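Local coordinates for protein oxidoreductase (PDB 4R82) that uses NADH to reduce FAD and supplies the resulting FADH2, by free diffusion, to the halogenase and monooxygenase of C-1027 antibiotic biosynthesis, at residues K93-F98 with G170-F175. Residues are numbered along the deposited sequence; the frame is centred on the assembly and turned at random.
With ACT (acetate ion), chain H.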
loop_
_atom_site.group_PDB
_atom_site.type_symbol
_atom_site.label_atom_id
_atom_site.label_comp_id
_atom_site.label_asym_id
_atom_site.label_seq_id
_atom_site.Cartn_x
_atom_site.Cartn_y
_atom_site.Cartn_z
ATOM N N LYS A 93 -11.901 -8.459 -14.478
ATOM C CA LYS A 93 -11.419 -9.140 -15.681
ATOM C C LYS A 93 -10.072 -8.567 -16.100
ATOM O O LYS A 93 -9.144 -9.311 -16.439
ATOM C CB LYS A 93 -12.433 -9.013 -16.822
ATOM C CG LYS A 93 -12.002 -9.689 -18.115
ATOM N N ALA A 94 -9.960 -7.244 -16.057
ATOM C CA ALA A 94 -8.696 -6.584 -16.372
ATOM C C ALA A 94 -7.605 -6.947 -15.361
ATOM O O ALA A 94 -6.442 -7.130 -15.735
ATOM C CB ALA A 94 -8.881 -5.069 -16.450
ATOM N N ALA A 95 -7.970 -7.045 -14.083
ATOM C CA ALA A 95 -6.997 -7.398 -13.054
ATOM C C ALA A 95 -6.438 -8.793 -13.309
ATOM O O ALA A 95 -5.231 -9.018 -13.215
ATOM C CB ALA A 95 -7.613 -7.317 -11.672
ATOM N N ARG A 96 -7.322 -9.727 -13.631
ATOM C CA ARG A 96 -6.878 -11.089 -13.916
ATOM C C ARG A 96 -6.024 -11.156 -15.174
ATOM O O ARG A 96 -5.010 -11.862 -15.216
ATOM C CB ARG A 96 -8.072 -12.033 -14.011
ATOM C CG ARG A 96 -8.768 -12.228 -12.679
ATOM C CD ARG A 96 -9.872 -13.269 -12.773
ATOM N NE ARG A 96 -10.633 -13.332 -11.529
ATOM C CZ ARG A 96 -10.254 -14.033 -10.465
ATOM N NH1 ARG A 96 -11.000 -14.037 -9.368
ATOM N NH2 ARG A 96 -9.126 -14.728 -10.500
ATOM N N HIS A 97 -6.419 -10.397 -16.189
ATOM C CA HIS A 97 -5.735 -10.442 -17.472
ATOM C C HIS A 97 -4.283 -9.987 -17.353
ATOM O O HIS A 97 -3.367 -10.619 -17.905
ATOM C CB HIS A 97 -6.456 -9.563 -18.488
ATOM C CG HIS A 97 -5.776 -9.512 -19.815
ATOM N ND1 HIS A 97 -5.685 -10.608 -20.645
ATOM C CD2 HIS A 97 -5.129 -8.505 -20.445
ATOM C CE1 HIS A 97 -5.022 -10.274 -21.738
ATOM N NE2 HIS A 97 -4.678 -9.003 -21.643
ATOM N N PHE A 98 -4.068 -8.893 -16.630
ATOM C CA PHE A 98 -2.724 -8.347 -16.488
ATOM C C PHE A 98 -1.905 -9.020 -15.392
ATOM O O PHE A 98 -0.756 -8.654 -15.149
ATOM C CB PHE A 98 -2.784 -6.824 -16.310
ATOM C CG PHE A 98 -3.127 -6.099 -17.584
ATOM C CD1 PHE A 98 -2.178 -5.982 -18.600
ATOM C CD2 PHE A 98 -4.396 -5.569 -17.779
ATOM C CE1 PHE A 98 -2.491 -5.320 -19.785
ATOM C CE2 PHE A 98 -4.717 -4.911 -18.966
ATOM C CZ PHE A 98 -3.767 -4.792 -19.967
ATOM N N GLY A 170 -6.455 -12.528 -0.304
ATOM C CA GLY A 170 -6.209 -13.245 -1.544
ATOM C C GLY A 170 -7.399 -13.276 -2.487
ATOM O O GLY A 170 -7.395 -14.023 -3.470
ATOM N N ARG A 171 -8.414 -12.463 -2.198
ATOM C CA ARG A 171 -9.647 -12.453 -2.989
ATOM C C ARG A 171 -9.994 -11.052 -3.430
ATOM O O ARG A 171 -9.644 -10.080 -2.765
ATOM C CB ARG A 171 -10.833 -12.961 -2.165
ATOM C CG ARG A 171 -10.725 -14.368 -1.652
ATOM C CD ARG A 171 -11.958 -14.693 -0.841
ATOM N NE ARG A 171 -11.918 -16.031 -0.265
ATOM C CZ ARG A 171 -12.195 -17.140 -0.941
ATOM N NH1 ARG A 171 -12.141 -18.319 -0.337
ATOM N NH2 ARG A 171 -12.519 -17.071 -2.227
ATOM N N PHE A 172 -10.713 -10.942 -4.541
ATOM C CA PHE A 172 -11.235 -9.639 -4.932
ATOM C C PHE A 172 -12.507 -9.379 -4.127
ATOM O O PHE A 172 -13.304 -10.290 -3.888
ATOM C CB PHE A 172 -11.496 -9.584 -6.435
ATOM C CG PHE A 172 -10.240 -9.647 -7.273
ATOM C CD1 PHE A 172 -9.137 -8.870 -6.956
ATOM C CD2 PHE A 172 -10.161 -10.507 -8.357
ATOM C CE1 PHE A 172 -7.981 -8.932 -7.728
ATOM C CE2 PHE A 172 -9.015 -10.569 -9.133
ATOM C CZ PHE A 172 -7.924 -9.787 -8.810
ATOM N N ARG A 173 -12.673 -8.143 -3.672
ATOM C CA ARG A 173 -13.789 -7.802 -2.789
ATOM C C ARG A 173 -14.382 -6.474 -3.252
ATOM O O ARG A 173 -13.810 -5.812 -4.109
ATOM C CB ARG A 173 -13.294 -7.686 -1.337
ATOM C CG ARG A 173 -12.779 -8.982 -0.725
ATOM C CD ARG A 173 -13.898 -9.982 -0.491
ATOM N NE ARG A 173 -14.917 -9.466 0.425
ATOM C CZ ARG A 173 -14.854 -9.576 1.750
ATOM N NH1 ARG A 173 -13.824 -10.192 2.314
ATOM N NH2 ARG A 173 -15.819 -9.076 2.512
ATOM N N ARG A 174 -15.519 -6.098 -2.670
ATOM C CA ARG A 174 -16.211 -4.846 -2.983
ATOM C C ARG A 174 -16.467 -4.034 -1.714
ATOM O O ARG A 174 -16.576 -4.600 -0.622
ATOM C CB ARG A 174 -17.574 -5.151 -3.609
ATOM C CG ARG A 174 -17.631 -5.077 -5.113
ATOM C CD ARG A 174 -19.068 -5.262 -5.609
ATOM N NE ARG A 174 -19.277 -4.575 -6.878
ATOM C CZ ARG A 174 -18.886 -5.057 -8.054
ATOM N NH1 ARG A 174 -18.274 -6.232 -8.123
ATOM N NH2 ARG A 174 -19.106 -4.365 -9.161
ATOM N N PHE A 175 -16.604 -2.716 -1.870
ATOM C CA PHE A 175 -17.030 -1.850 -0.767
ATOM C C PHE A 175 -18.512 -2.012 -0.474
ATOM O O PHE A 175 -19.316 -2.234 -1.389
ATOM C CB PHE A 175 -16.874 -0.369 -1.139
ATOM C CG PHE A 175 -15.452 0.163 -1.104
ATOM C CD1 PHE A 175 -14.837 0.469 0.108
ATOM C CD2 PHE A 175 -14.784 0.445 -2.284
ATOM C CE1 PHE A 175 -13.551 1.003 0.133
ATOM C CE2 PHE A 175 -13.492 0.976 -2.268
ATOM C CZ PHE A 175 -12.881 1.251 -1.058
HETATM C C ACT H . -12.333 -4.648 -17.681
HETATM O O ACT H . -12.326 -5.331 -16.627
HETATM O OXT ACT H . -12.604 -3.428 -17.560
HETATM C CH3 ACT H . -12.023 -5.262 -19.014
#
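Phe172 pushes the CD2-CE2 side of its ring under the guanidinium of Arg96 and lays its far corner, CZ, on the methyl of Ala95. With chi1 at -67°, CG stands anti to the carbonyl carbon of Phe172, and the ring reaches out from the strand 171-173 to the helix 92-97. CE2 sits 3.8 Å from the guanidinium plane of Arg96, over its centre. The two planes stand 79° apart, so the groups are close to perpendicular: Phe172 CE2 faces the flat of the guanidinium, Arg96 NE lies in the plane of the phenyl at its edge, and NH1 comes in obliquely. From CG to NE the arginine is extended, which carries the group along the ring; Arg96 CG lies 3.9 Å from Phe172 CE2, and Arg96 NH1 comes within 3.8 Å of Phe172 CD2. The same NH1 makes a salt bridge with Glu92, one turn back on the helix, which helps fix the guanidinium where the ring meets it. On the buried side, Ala95 CB packs 3.8 Å from Phe172 CZ, and Leu87 also touches this alanine. The backbones stay well apart, Ala95 CA and Phe172 CA being 9.4 Å from each other, and the side chains span the gap. Away from the strand, Ala94 N donates a hydrogen bond of 3.1 Å to O of an acetate ion, probably picked up from the crystallisation liquor. Phe172 and Phe98 both touch the bound FAD, while Gly170 touches NAD, so helix and strand meet beside the flavin- and nicotinamide-nucleotide pocket of a flavin reductase-like domain.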